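Local coordinates for serpin-12 (Manduca sexta, PDB 6CJ7), which is a serpin, a serine protease inhibitor that controls the prophenoloxidase activation system of larval hemolymph, at residues N35-P40 with F275-D280; P40-I45 with N169-K174; T163-V168 with P313-A318; A201-T206 with E271-S276. All blocks are in the same frame, centred on the assembly; numbering follows the deposited sequence.

In the fold
Contacts 1 and 2 lie in the core, their centres about 8 and 4 Å from that of the chain, and share P40. Both set an element of the 35-45 region against sheet A by side-chain packing without direct hydrogen bonds across, a water bridging contact 2. Contacts 3 and 4 sit further out on opposite sides of the chain's centre, about 39 Å apart centre to centre, and pair strands through backbone bonds, parallel in contact 3 and antiparallel in contact 4. Strand 265-282 serves contact 4 in sheet C and, further along, contact 1 in sheet A; strand 165-174 serves contacts 2 and 3. Touching residues are all buried in 1 and 2, some partly exposed in 3 and 4.

Contact 1: N35-P40 with F275-D280; sequences NLAASP and FSIKAD
I277 lays the end of its side chain against the methyl of A37, joining sheet A of the serpin fold, through strand 265-282, to the short sheet B strand 36-38. The two strand axes are 6.5 Å apart at their closest and turned 71° to each other, which is evidence of face packing between sheets, not of pairing within one. The side chain of I277 leaves its strand toward 36-38, and with CG1 anti to the backbone N (chi1 -177°) I277 CG1 lies 3.8 Å from A37 CB. I277 CD1 comes within 3.6 Å of A37 CB and 3.8 Å of N35 CB, touching both of these alternate residues. Two residues further along the strand, A279 CB rests 3.3 Å from A37 O and 4.2 Å from A37 CB.

The amide of N35 looks elsewhere: OD1 accepts from M378 N and ND2 bonds to D379 O. F373 of strand 370-377 also touches A37. K278 and D280 start from the reverse side of their strand and form a salt bridge there, with S321 OG as a further partner of D280 OD2. K278 NZ meets D280 OD2 on its syn side, 2.7 Å away and 15° out of the carboxylate plane.

Contact 2: P40-I45 with N169-K174; sequences PFSITI and NAVYFK
S42 and V171 touch where helix 40-45 packs against strand 169-174, a strand of sheet A, in what is known in serpins as the shutter region. The axes are 8.0 Å apart and run nearly opposite, at 161°. Van der Waals contact comes first. S42 OG, anti to its carbonyl carbon (chi1 -55°), lies 3.6 Å from V171 CG1, and CB of S42 faces CB of N169 at 4.0 Å. One turn along the helix, I45 reaches N169 at a slant, its CG2 being 3.6 Å from N169 ND2.

Water supplies the polar link between the segments. S42 OG donates to a water at 2.9 Å, and that water donates in turn to A170 O, so the serine hydroxyl and a strand carbonyl are joined without meeting.

Direct polar bonds lead outward or stay inside the helix. N169 ND2 bonds to OD1 of N97 on the neighbouring strand, while N169 O pairs with ND1 of H320 and S39 OG caps S42 N. At the start of the helix two donors of T44 grip P40 O from opposite faces of its carbonyl plane: the backbone N at 3.0 Å and OG1 at 2.7 Å.

Contact 3: T163-V168 with P313-A318; sequences TQMVMV and PQVSSA
Sheet A of the serpin gains its central parallel pair here, where strand 165-168 begins alongside 317-318, with V166 set against S317 and M167 against A318. S316, in the bend just before its strand, contributes a side-chain acceptor to the join. Its OG, anti to the carbonyl carbon (chi1 -52°), accepts two successive N-H groups, from Q164 N at 2.9 Å and from M165 N at 3.2 Å. The reverse arrangement follows at once: M165 O accepts both S316 N at 2.9 Å and S317 N, each in the plane of the carbonyl. Next M167 N donates to S317 O at 2.9 Å, almost straight with 172° at the hydrogen. An alanine in place of S316 would probably leave the N-H groups of Q164 and M165 without this shared acceptor.

Side chains close the rest. M165 turns its CE against the proline ring, 3.7 Å from P313 CB, and crosses it at a slant. M167 meets V315 at about a right angle, SD to CG2 at 3.9 Å; L46 and L50 of helix 40-51 also touch M167. The side chains of Q164 and Q314 cross with their amides close, though the orientation of the amides is doubtful. Such direct parallel pairing is typical of the native serpin, in which the reactive loop has not yet been inserted between these two strands.

Contact 4: A201-T206 with E271-S276; sequences ASFMQT and ELPKFS
Strands 201-206 and 271-273 run antiparallel, their axes at 144°, with M204 and L272 forming a hydrogen-bonded pair between the non-hydrogen-bonded pairs F203-P273 and Q205-E271. L272 N donates a hydrogen bond to M204 O at 2.9 Å. The return bond, from M204 N to L272 O, has the same length but its donor stands 42° out of the carbonyl plane. Two residues on, K274 N, already outside the strand, donates to S202 O at 2.8 Å.

P273 lies over one face of the F203 ring, its CB above that face and its CG 3.5 Å from F203 CE2. E271 C sits at the ring's edge. These strands belong to sheet C of the serpin fold; strand 187-192 pairs with 198-215 on its other edge, and its R189 and F191 touch F203. Q205 and E271 lie side by side, CG to CG at 3.9 Å, their amide and carboxylate stacked with planes 18° apart; R189 NH2 bonds to Q205 OE1.

M204, on the face it shares with L272, crosses K274 at about a right angle, and the two CG atoms are pressed to 3.4 Å, tighter than usual. An alanine at M204 would probably open a gap beside L272 and leave the K274 chain without its neighbour. M204 CE comes to 4.0 Å from L272 CD2, while K274 NZ turns off to a salt bridge with E328 OE2.

Contact 1: N35-P40 with F275-D280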
loop_
_atom_site.group_PDB
_atom_site.type_symbol
_atom_site.label_atom_id
_atom_site.label_comp_id
_atom_site.label_asym_id
_atom_site.label_seq_id
_atom_site.Cartn_x
_atom_site.Cartn_y
_atom_site.Cartn_z
ATOM N N ASN A 35 7.445 -9.043 -9.487
ATOM C CA ASN A 35 6.693 -8.749 -8.271
ATOM C C ASN A 35 6.461 -7.251 -8.141
ATOM O O ASN A 35 7.349 -6.438 -8.418
ATOM C CB ASN A 35 7.445 -9.252 -7.038
ATOM C CG ASN A 35 7.399 -10.753 -6.904
ATOM O OD1 ASN A 35 6.579 -11.404 -7.532
ATOM N ND2 ASN A 35 8.292 -11.306 -6.100
ATOM N N LEU A 36 5.258 -6.887 -7.718
ATOM C CA LEU A 36 4.925 -5.488 -7.508
ATOM C C LEU A 36 4.047 -5.377 -6.274
ATOM O O LEU A 36 3.078 -6.128 -6.130
ATOM C CB LEU A 36 4.215 -4.910 -8.733
ATOM C CG LEU A 36 4.051 -3.394 -8.731
ATOM C CD1 LEU A 36 5.388 -2.729 -9.028
ATOM C CD2 LEU A 36 2.983 -2.978 -9.738
ATOM N N ALA A 37 4.375 -4.430 -5.394
ATOM C CA ALA A 37 3.632 -4.252 -4.154
ATOM C C ALA A 37 3.576 -2.773 -3.823
ATOM O O ALA A 37 4.572 -2.064 -3.990
ATOM C CB ALA A 37 4.290 -5.011 -3.001
ATOM N N ALA A 38 2.416 -2.313 -3.353
ATOM C CA ALA A 38 2.271 -0.929 -2.928
ATOM C C ALA A 38 1.013 -0.821 -2.090
ATOM O O ALA A 38 0.135 -1.689 -2.139
ATOM C CB ALA A 38 2.190 0.043 -4.108
ATOM N N SER A 39 0.927 0.260 -1.329
ATOM C CA SER A 39 -0.273 0.518 -0.532
ATOM C C SER A 39 -1.103 1.629 -1.153
ATOM O O SER A 39 -0.678 2.791 -1.114
ATOM C CB SER A 39 0.105 0.900 0.894
ATOM O OG SER A 39 -1.072 1.317 1.608
ATOM N N PRO A 40 -2.288 1.350 -1.711
ATOM C CA PRO A 40 -3.154 2.457 -2.153
ATOM C C PRO A 40 -3.475 3.425 -1.033
ATOM O O PRO A 40 -3.605 4.634 -1.281
ATOM C CB PRO A 40 -4.412 1.743 -2.668
ATOM C CG PRO A 40 -3.897 0.373 -3.081
ATOM C CD PRO A 40 -2.864 0.033 -2.033
ATOM N N PHE A 275 4.880 -15.986 1.386
ATOM C CA PHE A 275 5.719 -14.972 0.762
ATOM C C PHE A 275 5.928 -13.807 1.715
ATOM O O PHE A 275 5.159 -13.593 2.656
ATOM C CB PHE A 275 5.132 -14.490 -0.575
ATOM C CG PHE A 275 3.816 -13.784 -0.458
ATOM C CD1 PHE A 275 3.750 -12.421 -0.172
ATOM C CD2 PHE A 275 2.632 -14.470 -0.667
ATOM C CE1 PHE A 275 2.525 -11.773 -0.068
ATOM C CE2 PHE A 275 1.414 -13.831 -0.582
ATOM C CZ PHE A 275 1.347 -12.481 -0.274
ATOM N N SER A 276 6.996 -13.068 1.459
ATOM C CA SER A 276 7.220 -11.770 2.082
ATOM C C SER A 276 7.728 -10.845 0.990
ATOM O O SER A 276 8.750 -11.143 0.364
ATOM C CB SER A 276 8.229 -11.881 3.233
ATOM O OG SER A 276 8.406 -10.632 3.877
ATOM N N ILE A 277 7.015 -9.751 0.731
ATOM C CA ILE A 277 7.348 -8.865 -0.380
ATOM C C ILE A 277 7.597 -7.464 0.166
ATOM O O ILE A 277 6.799 -6.943 0.948
ATOM C CB ILE A 277 6.247 -8.884 -1.462
ATOM C CG1 ILE A 277 6.657 -8.012 -2.651
ATOM C CG2 ILE A 277 4.880 -8.484 -0.918
ATOM C CD1 ILE A 277 5.751 -8.174 -3.843
ATOM N N LYS A 278 8.729 -6.877 -0.221
ATOM C CA LYS A 278 9.089 -5.521 0.178
ATOM C C LYS A 278 9.316 -4.697 -1.072
ATOM O O LYS A 278 10.021 -5.137 -1.988
ATOM C CB LYS A 278 10.358 -5.510 1.035
ATOM C CG LYS A 278 10.852 -4.111 1.374
ATOM C CD LYS A 278 12.310 -4.112 1.801
ATOM C CE LYS A 278 12.561 -3.040 2.845
ATOM N NZ LYS A 278 11.785 -1.808 2.540
ATOM N N ALA A 279 8.745 -3.499 -1.105
ATOM C CA ALA A 279 8.957 -2.593 -2.221
ATOM C C ALA A 279 9.303 -1.220 -1.679
ATOM O O ALA A 279 8.624 -0.721 -0.780
ATOM C CB ALA A 279 7.722 -2.510 -3.118
ATOM N N ASP A 280 10.353 -0.615 -2.224
ATOM C CA ASP A 280 10.697 0.786 -1.972
ATOM C C ASP A 280 10.550 1.539 -3.284
ATOM O O ASP A 280 11.184 1.172 -4.283
ATOM C CB ASP A 280 12.127 0.930 -1.447
ATOM C CG ASP A 280 12.391 0.111 -0.209
ATOM O OD1 ASP A 280 13.446 -0.557 -0.174
ATOM O OD2 ASP A 280 11.569 0.138 0.730
#

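Contact 2: P40-I45 with N169-K174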
loop_
_atom_site.group_PDB
_atom_site.type_symbol
_atom_site.label_atom_id
_atom_site.label_comp_id
_atom_site.label_asym_id
_atom_site.label_seq_id
_atom_site.Cartn_x
_atom_site.Cartn_y
_atom_site.Cartn_z
ATOM N N PRO A 40 -2.288 1.350 -1.711
ATOM C CA PRO A 40 -3.154 2.457 -2.153
ATOM C C PRO A 40 -3.475 3.425 -1.033
ATOM O O PRO A 40 -3.605 4.634 -1.281
ATOM C CB PRO A 40 -4.412 1.743 -2.668
ATOM C CG PRO A 40 -3.897 0.373 -3.081
ATOM C CD PRO A 40 -2.864 0.033 -2.033
ATOM N N PHE A 41 -3.581 2.923 0.200
ATOM C CA PHE A 41 -3.804 3.783 1.360
ATOM C C PHE A 41 -2.665 4.793 1.533
ATOM O O PHE A 41 -2.906 6.010 1.600
ATOM C CB PHE A 41 -3.991 2.892 2.600
ATOM C CG PHE A 41 -4.068 3.633 3.892
ATOM C CD1 PHE A 41 -5.156 4.447 4.174
ATOM C CD2 PHE A 41 -3.064 3.515 4.833
ATOM C CE1 PHE A 41 -5.233 5.139 5.374
ATOM C CE2 PHE A 41 -3.136 4.198 6.038
ATOM C CZ PHE A 41 -4.224 5.007 6.308
ATOM N N SER A 42 -1.415 4.315 1.567
ATOM C CA SER A 42 -0.280 5.211 1.786
ATOM C C SER A 42 -0.140 6.216 0.656
ATOM O O SER A 42 0.212 7.375 0.891
ATOM C CB SER A 42 1.028 4.422 1.897
ATOM O OG SER A 42 0.981 3.432 2.890
ATOM N N ILE A 43 -0.364 5.779 -0.580
ATOM C CA ILE A 43 -0.197 6.689 -1.712
ATOM C C ILE A 43 -1.276 7.763 -1.688
ATOM O O ILE A 43 -1.011 8.934 -1.985
ATOM C CB ILE A 43 -0.194 5.898 -3.033
ATOM C CG1 ILE A 43 1.012 4.970 -3.082
ATOM C CG2 ILE A 43 -0.217 6.849 -4.226
ATOM C CD1 ILE A 43 0.975 3.959 -4.216
ATOM N N THR A 44 -2.506 7.391 -1.322
ATOM C CA THR A 44 -3.574 8.382 -1.208
ATOM C C THR A 44 -3.312 9.339 -0.048
ATOM O O THR A 44 -3.521 10.553 -0.184
ATOM C CB THR A 44 -4.929 7.673 -1.050
ATOM O OG1 THR A 44 -5.125 6.757 -2.136
ATOM C CG2 THR A 44 -6.071 8.685 -1.070
ATOM N N ILE A 45 -2.829 8.814 1.089
ATOM C CA ILE A 45 -2.527 9.656 2.254
ATOM C C ILE A 45 -1.509 10.725 1.887
ATOM O O ILE A 45 -1.629 11.888 2.298
ATOM C CB ILE A 45 -2.027 8.791 3.431
ATOM C CG1 ILE A 45 -3.182 8.029 4.073
ATOM C CG2 ILE A 45 -1.331 9.668 4.483
ATOM C CD1 ILE A 45 -3.992 8.873 5.034
ATOM N N ASN A 169 5.916 7.797 3.202
ATOM C CA ASN A 169 4.728 7.067 3.634
ATOM C C ASN A 169 5.061 5.596 3.498
ATOM O O ASN A 169 5.263 5.109 2.380
ATOM C CB ASN A 169 3.504 7.436 2.803
ATOM C CG ASN A 169 3.128 8.895 2.962
ATOM O OD1 ASN A 169 3.645 9.776 2.249
ATOM N ND2 ASN A 169 2.241 9.168 3.924
ATOM N N ALA A 170 5.182 4.925 4.628
ATOM C CA ALA A 170 5.621 3.533 4.663
ATOM C C ALA A 170 4.593 2.706 5.414
ATOM O O ALA A 170 3.894 3.208 6.300
ATOM C CB ALA A 170 6.990 3.431 5.328
ATOM N N VAL A 171 4.488 1.428 5.055
ATOM C CA VAL A 171 3.530 0.561 5.749
ATOM C C VAL A 171 4.069 -0.863 5.787
ATOM O O VAL A 171 4.656 -1.352 4.814
ATOM C CB VAL A 171 2.131 0.628 5.097
ATOM C CG1 VAL A 171 2.157 0.099 3.686
ATOM C CG2 VAL A 171 1.119 -0.142 5.949
ATOM N N TYR A 172 3.884 -1.510 6.939
ATOM C CA TYR A 172 4.261 -2.909 7.159
ATOM C C TYR A 172 3.057 -3.648 7.714
ATOM O O TYR A 172 2.411 -3.163 8.650
ATOM C CB TYR A 172 5.429 -3.015 8.144
ATOM C CG TYR A 172 5.650 -4.395 8.718
ATOM C CD1 TYR A 172 6.106 -5.429 7.919
ATOM C CD2 TYR A 172 5.453 -4.651 10.066
ATOM C CE1 TYR A 172 6.331 -6.701 8.443
ATOM C CE2 TYR A 172 5.671 -5.923 10.603
ATOM C CZ TYR A 172 6.116 -6.933 9.781
ATOM O OH TYR A 172 6.350 -8.191 10.298
ATOM N N PHE A 173 2.759 -4.824 7.162
ATOM C CA PHE A 173 1.696 -5.653 7.722
ATOM C C PHE A 173 2.157 -7.088 7.883
ATOM O O PHE A 173 2.705 -7.677 6.948
ATOM C CB PHE A 173 0.424 -5.644 6.859
ATOM C CG PHE A 173 -0.718 -6.422 7.470
ATOM C CD1 PHE A 173 -0.960 -7.744 7.109
ATOM C CD2 PHE A 173 -1.538 -5.837 8.417
ATOM C CE1 PHE A 173 -1.995 -8.468 7.673
ATOM C CE2 PHE A 173 -2.579 -6.549 8.989
ATOM C CZ PHE A 173 -2.819 -7.869 8.617
ATOM N N LYS A 174 1.911 -7.653 9.064
ATOM C CA LYS A 174 1.993 -9.093 9.282
ATOM C C LYS A 174 0.857 -9.441 10.226
ATOM O O LYS A 174 0.841 -8.970 11.366
ATOM C CB LYS A 174 3.342 -9.502 9.878
ATOM C CG LYS A 174 3.676 -11.008 9.723
ATOM C CD LYS A 174 2.958 -11.870 10.718
ATOM C CE LYS A 174 3.146 -13.346 10.390
ATOM N NZ LYS A 174 2.213 -14.168 11.193
HETATM O O HOH W 1 1.721 4.763 5.303
#

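Contact 3: T163-V168 with P313-A318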
loop_
_atom_site.group_PDB
_atom_site.type_symbol
_atom_site.label_atom_id
_atom_site.label_comp_id
_atom_site.label_asym_id
_atom_site.label_seq_id
_atom_site.Cartn_x
_atom_site.Cartn_y
_atom_site.Cartn_z
ATOM N N THR A 163 17.577 20.576 -1.046
ATOM C CA THR A 163 16.352 19.823 -0.793
ATOM C C THR A 163 15.378 20.662 0.015
ATOM O O THR A 163 15.759 21.291 1.006
ATOM C CB THR A 163 16.676 18.532 -0.037
ATOM O OG1 THR A 163 17.569 17.755 -0.840
ATOM C CG2 THR A 163 15.405 17.724 0.280
ATOM N N GLN A 164 14.117 20.666 -0.410
ATOM C CA GLN A 164 13.085 21.445 0.262
ATOM C C GLN A 164 12.142 20.589 1.089
ATOM O O GLN A 164 11.791 20.968 2.211
ATOM C CB GLN A 164 12.279 22.255 -0.759
ATOM C CG GLN A 164 13.161 23.238 -1.510
ATOM C CD GLN A 164 12.385 24.343 -2.169
ATOM O OE1 GLN A 164 12.977 25.315 -2.655
ATOM N NE2 GLN A 164 11.067 24.213 -2.198
ATOM N N MET A 165 11.729 19.429 0.576
ATOM C CA MET A 165 10.685 18.664 1.240
ATOM C C MET A 165 10.804 17.205 0.828
ATOM O O MET A 165 10.828 16.904 -0.365
ATOM C CB MET A 165 9.290 19.204 0.882
ATOM C CG MET A 165 8.198 18.675 1.770
ATOM S SD MET A 165 6.557 19.130 1.151
ATOM C CE MET A 165 6.826 20.730 0.446
ATOM N N VAL A 166 10.858 16.314 1.810
ATOM C CA VAL A 166 10.883 14.877 1.574
ATOM C C VAL A 166 9.634 14.294 2.212
ATOM O O VAL A 166 9.457 14.374 3.435
ATOM C CB VAL A 166 12.144 14.225 2.155
ATOM C CG1 VAL A 166 12.064 12.695 1.986
ATOM C CG2 VAL A 166 13.385 14.772 1.485
ATOM N N MET A 167 8.767 13.709 1.395
ATOM C CA MET A 167 7.578 13.047 1.898
ATOM C C MET A 167 7.820 11.543 1.976
ATOM O O MET A 167 8.324 10.943 1.021
ATOM C CB MET A 167 6.389 13.384 1.004
ATOM C CG MET A 167 6.250 14.913 0.813
ATOM S SD MET A 167 4.638 15.330 0.211
ATOM C CE MET A 167 3.649 15.114 1.686
ATOM N N VAL A 168 7.485 10.945 3.121
ATOM C CA VAL A 168 7.627 9.501 3.321
ATOM C C VAL A 168 6.308 8.916 3.802
ATOM O O VAL A 168 5.639 9.465 4.687
ATOM C CB VAL A 168 8.769 9.132 4.302
ATOM C CG1 VAL A 168 10.086 9.632 3.807
ATOM C CG2 VAL A 168 8.494 9.639 5.700
ATOM N N PRO A 313 7.380 26.059 -0.676
ATOM C CA PRO A 313 8.206 24.883 -0.974
ATOM C C PRO A 313 7.567 24.067 -2.084
ATOM O O PRO A 313 6.421 24.278 -2.471
ATOM C CB PRO A 313 8.218 24.113 0.348
ATOM C CG PRO A 313 6.860 24.436 0.944
ATOM C CD PRO A 313 6.558 25.872 0.539
ATOM N N GLN A 314 8.345 23.136 -2.625
ATOM C CA GLN A 314 7.787 22.102 -3.487
ATOM C C GLN A 314 8.285 20.750 -3.004
ATOM O O GLN A 314 9.186 20.662 -2.162
ATOM C CB GLN A 314 8.147 22.311 -4.965
ATOM C CG GLN A 314 9.604 22.105 -5.306
ATOM C CD GLN A 314 10.437 23.354 -5.129
ATOM O OE1 GLN A 314 9.912 24.486 -5.105
ATOM N NE2 GLN A 314 11.738 23.167 -4.983
ATOM N N VAL A 315 7.678 19.689 -3.539
ATOM C CA VAL A 315 8.078 18.328 -3.177
ATOM C C VAL A 315 9.389 17.998 -3.875
ATOM O O VAL A 315 9.477 18.048 -5.108
ATOM C CB VAL A 315 6.997 17.308 -3.549
ATOM C CG1 VAL A 315 7.487 15.888 -3.211
ATOM C CG2 VAL A 315 5.678 17.619 -2.819
ATOM N N SER A 316 10.421 17.695 -3.088
ATOM C CA SER A 316 11.694 17.276 -3.666
ATOM C C SER A 316 11.746 15.777 -3.885
ATOM O O SER A 316 12.279 15.318 -4.907
ATOM C CB SER A 316 12.866 17.687 -2.770
ATOM O OG SER A 316 12.797 19.066 -2.465
ATOM N N SER A 317 11.249 15.008 -2.926
ATOM C CA SER A 317 11.232 13.559 -3.016
ATOM C C SER A 317 9.922 13.069 -2.419
ATOM O O SER A 317 9.460 13.608 -1.410
ATOM C CB SER A 317 12.419 12.934 -2.267
ATOM O OG SER A 317 13.637 13.225 -2.932
ATOM N N ALA A 318 9.310 12.080 -3.066
ATOM C CA ALA A 318 8.089 11.442 -2.580
ATOM C C ALA A 318 8.360 9.948 -2.579
ATOM O O ALA A 318 8.505 9.341 -3.648
ATOM C CB ALA A 318 6.885 11.784 -3.461
HETATM O O HOH W 2 13.638 24.611 -5.606
#

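Contact 4: A201-T206 with E271-S276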
loop_
_atom_site.group_PDB
_atom_site.type_symbol
_atom_site.label_atom_id
_atom_site.label_comp_id
_atom_site.label_asym_id
_atom_site.label_seq_id
_atom_site.Cartn_x
_atom_site.Cartn_y
_atom_site.Cartn_z
ATOM N N ALA A 201 8.520 -23.622 -4.126
ATOM C CA ALA A 201 7.994 -22.693 -3.136
ATOM C C ALA A 201 7.318 -23.480 -2.017
ATOM O O ALA A 201 6.980 -24.663 -2.165
ATOM C CB ALA A 201 7.002 -21.688 -3.754
ATOM N N SER A 202 7.140 -22.810 -0.881
ATOM C CA SER A 202 6.507 -23.399 0.299
ATOM C C SER A 202 5.018 -23.077 0.298
ATOM O O SER A 202 4.616 -21.941 0.570
ATOM C CB SER A 202 7.168 -22.883 1.574
ATOM O OG SER A 202 8.491 -23.374 1.685
ATOM N N PHE A 203 4.195 -24.077 0.023
ATOM C CA PHE A 203 2.753 -23.900 -0.050
ATOM C C PHE A 203 2.119 -24.287 1.280
ATOM O O PHE A 203 2.185 -25.448 1.701
ATOM C CB PHE A 203 2.165 -24.725 -1.189
ATOM C CG PHE A 203 2.507 -24.193 -2.550
ATOM C CD1 PHE A 203 3.678 -24.575 -3.188
ATOM C CD2 PHE A 203 1.660 -23.308 -3.188
ATOM C CE1 PHE A 203 3.994 -24.096 -4.446
ATOM C CE2 PHE A 203 1.962 -22.829 -4.438
ATOM C CZ PHE A 203 3.138 -23.225 -5.073
ATOM N N MET A 204 1.517 -23.308 1.941
ATOM C CA MET A 204 0.653 -23.581 3.076
ATOM C C MET A 204 -0.634 -24.219 2.575
ATOM O O MET A 204 -1.125 -23.896 1.492
ATOM C CB MET A 204 0.346 -22.274 3.800
ATOM C CG MET A 204 1.593 -21.519 4.120
ATOM S SD MET A 204 1.221 -20.056 5.119
ATOM C CE MET A 204 0.300 -19.091 3.896
ATOM N N GLN A 205 -1.191 -25.137 3.364
ATOM C CA GLN A 205 -2.347 -25.893 2.903
ATOM C C GLN A 205 -3.384 -26.008 4.011
ATOM O O GLN A 205 -3.038 -26.220 5.176
ATOM C CB GLN A 205 -1.956 -27.305 2.441
ATOM C CG GLN A 205 -0.951 -27.349 1.323
ATOM C CD GLN A 205 -0.533 -28.767 1.019
ATOM O OE1 GLN A 205 0.406 -29.004 0.260
ATOM N NE2 GLN A 205 -1.228 -29.721 1.618
ATOM N N THR A 206 -4.653 -25.874 3.633
ATOM C CA THR A 206 -5.766 -26.145 4.538
ATOM C C THR A 206 -7.009 -26.399 3.702
ATOM O O THR A 206 -7.050 -26.105 2.504
ATOM C CB THR A 206 -6.019 -24.995 5.526
ATOM O OG1 THR A 206 -6.885 -25.455 6.573
ATOM C CG2 THR A 206 -6.687 -23.815 4.827
ATOM N N GLU A 271 -4.181 -24.135 -1.436
ATOM C CA GLU A 271 -2.725 -24.195 -1.395
ATOM C C GLU A 271 -2.219 -22.801 -1.716
ATOM O O GLU A 271 -2.420 -22.315 -2.835
ATOM C CB GLU A 271 -2.166 -25.213 -2.385
ATOM C CG GLU A 271 -2.664 -26.624 -2.076
ATOM C CD GLU A 271 -2.114 -27.690 -3.010
ATOM O OE1 GLU A 271 -1.184 -27.415 -3.789
ATOM O OE2 GLU A 271 -2.629 -28.824 -2.968
ATOM N N LEU A 272 -1.576 -22.166 -0.737
ATOM C CA LEU A 272 -1.169 -20.759 -0.838
ATOM C C LEU A 272 0.320 -20.617 -0.531
ATOM O O LEU A 272 0.736 -20.923 0.584
ATOM C CB LEU A 272 -2.011 -19.891 0.114
ATOM C CG LEU A 272 -1.751 -18.390 0.037
ATOM C CD1 LEU A 272 -2.285 -17.827 -1.269
ATOM C CD2 LEU A 272 -2.379 -17.664 1.232
ATOM N N PRO A 273 1.159 -20.136 -1.464
ATOM C CA PRO A 273 2.581 -19.968 -1.148
ATOM C C PRO A 273 2.784 -18.933 -0.053
ATOM O O PRO A 273 2.177 -17.858 -0.052
ATOM C CB PRO A 273 3.185 -19.503 -2.480
ATOM C CG PRO A 273 2.119 -19.495 -3.474
ATOM C CD PRO A 273 0.794 -19.634 -2.815
ATOM N N LYS A 274 3.656 -19.281 0.895
ATOM C CA LYS A 274 4.213 -18.284 1.798
ATOM C C LYS A 274 5.000 -17.259 1.005
ATOM O O LYS A 274 5.739 -17.614 0.079
ATOM C CB LYS A 274 5.176 -18.928 2.814
ATOM C CG LYS A 274 4.549 -19.762 3.878
ATOM C CD LYS A 274 5.306 -19.597 5.188
ATOM C CE LYS A 274 6.491 -20.530 5.294
ATOM N NZ LYS A 274 7.068 -20.486 6.668
ATOM N N PHE A 275 4.880 -15.986 1.386
ATOM C CA PHE A 275 5.719 -14.972 0.762
ATOM C C PHE A 275 5.928 -13.807 1.715
ATOM O O PHE A 275 5.159 -13.593 2.656
ATOM C CB PHE A 275 5.132 -14.490 -0.575
ATOM C CG PHE A 275 3.816 -13.784 -0.458
ATOM C CD1 PHE A 275 3.750 -12.421 -0.172
ATOM C CD2 PHE A 275 2.632 -14.470 -0.667
ATOM C CE1 PHE A 275 2.525 -11.773 -0.068
ATOM C CE2 PHE A 275 1.414 -13.831 -0.582
ATOM C CZ PHE A 275 1.347 -12.481 -0.274
ATOM N N SER A 276 6.996 -13.068 1.459
ATOM C CA SER A 276 7.220 -11.770 2.082
ATOM C C SER A 276 7.728 -10.845 0.990
ATOM O O SER A 276 8.750 -11.143 0.364
ATOM C CB SER A 276 8.229 -11.881 3.233
ATOM O OG SER A 276 8.406 -10.632 3.877
#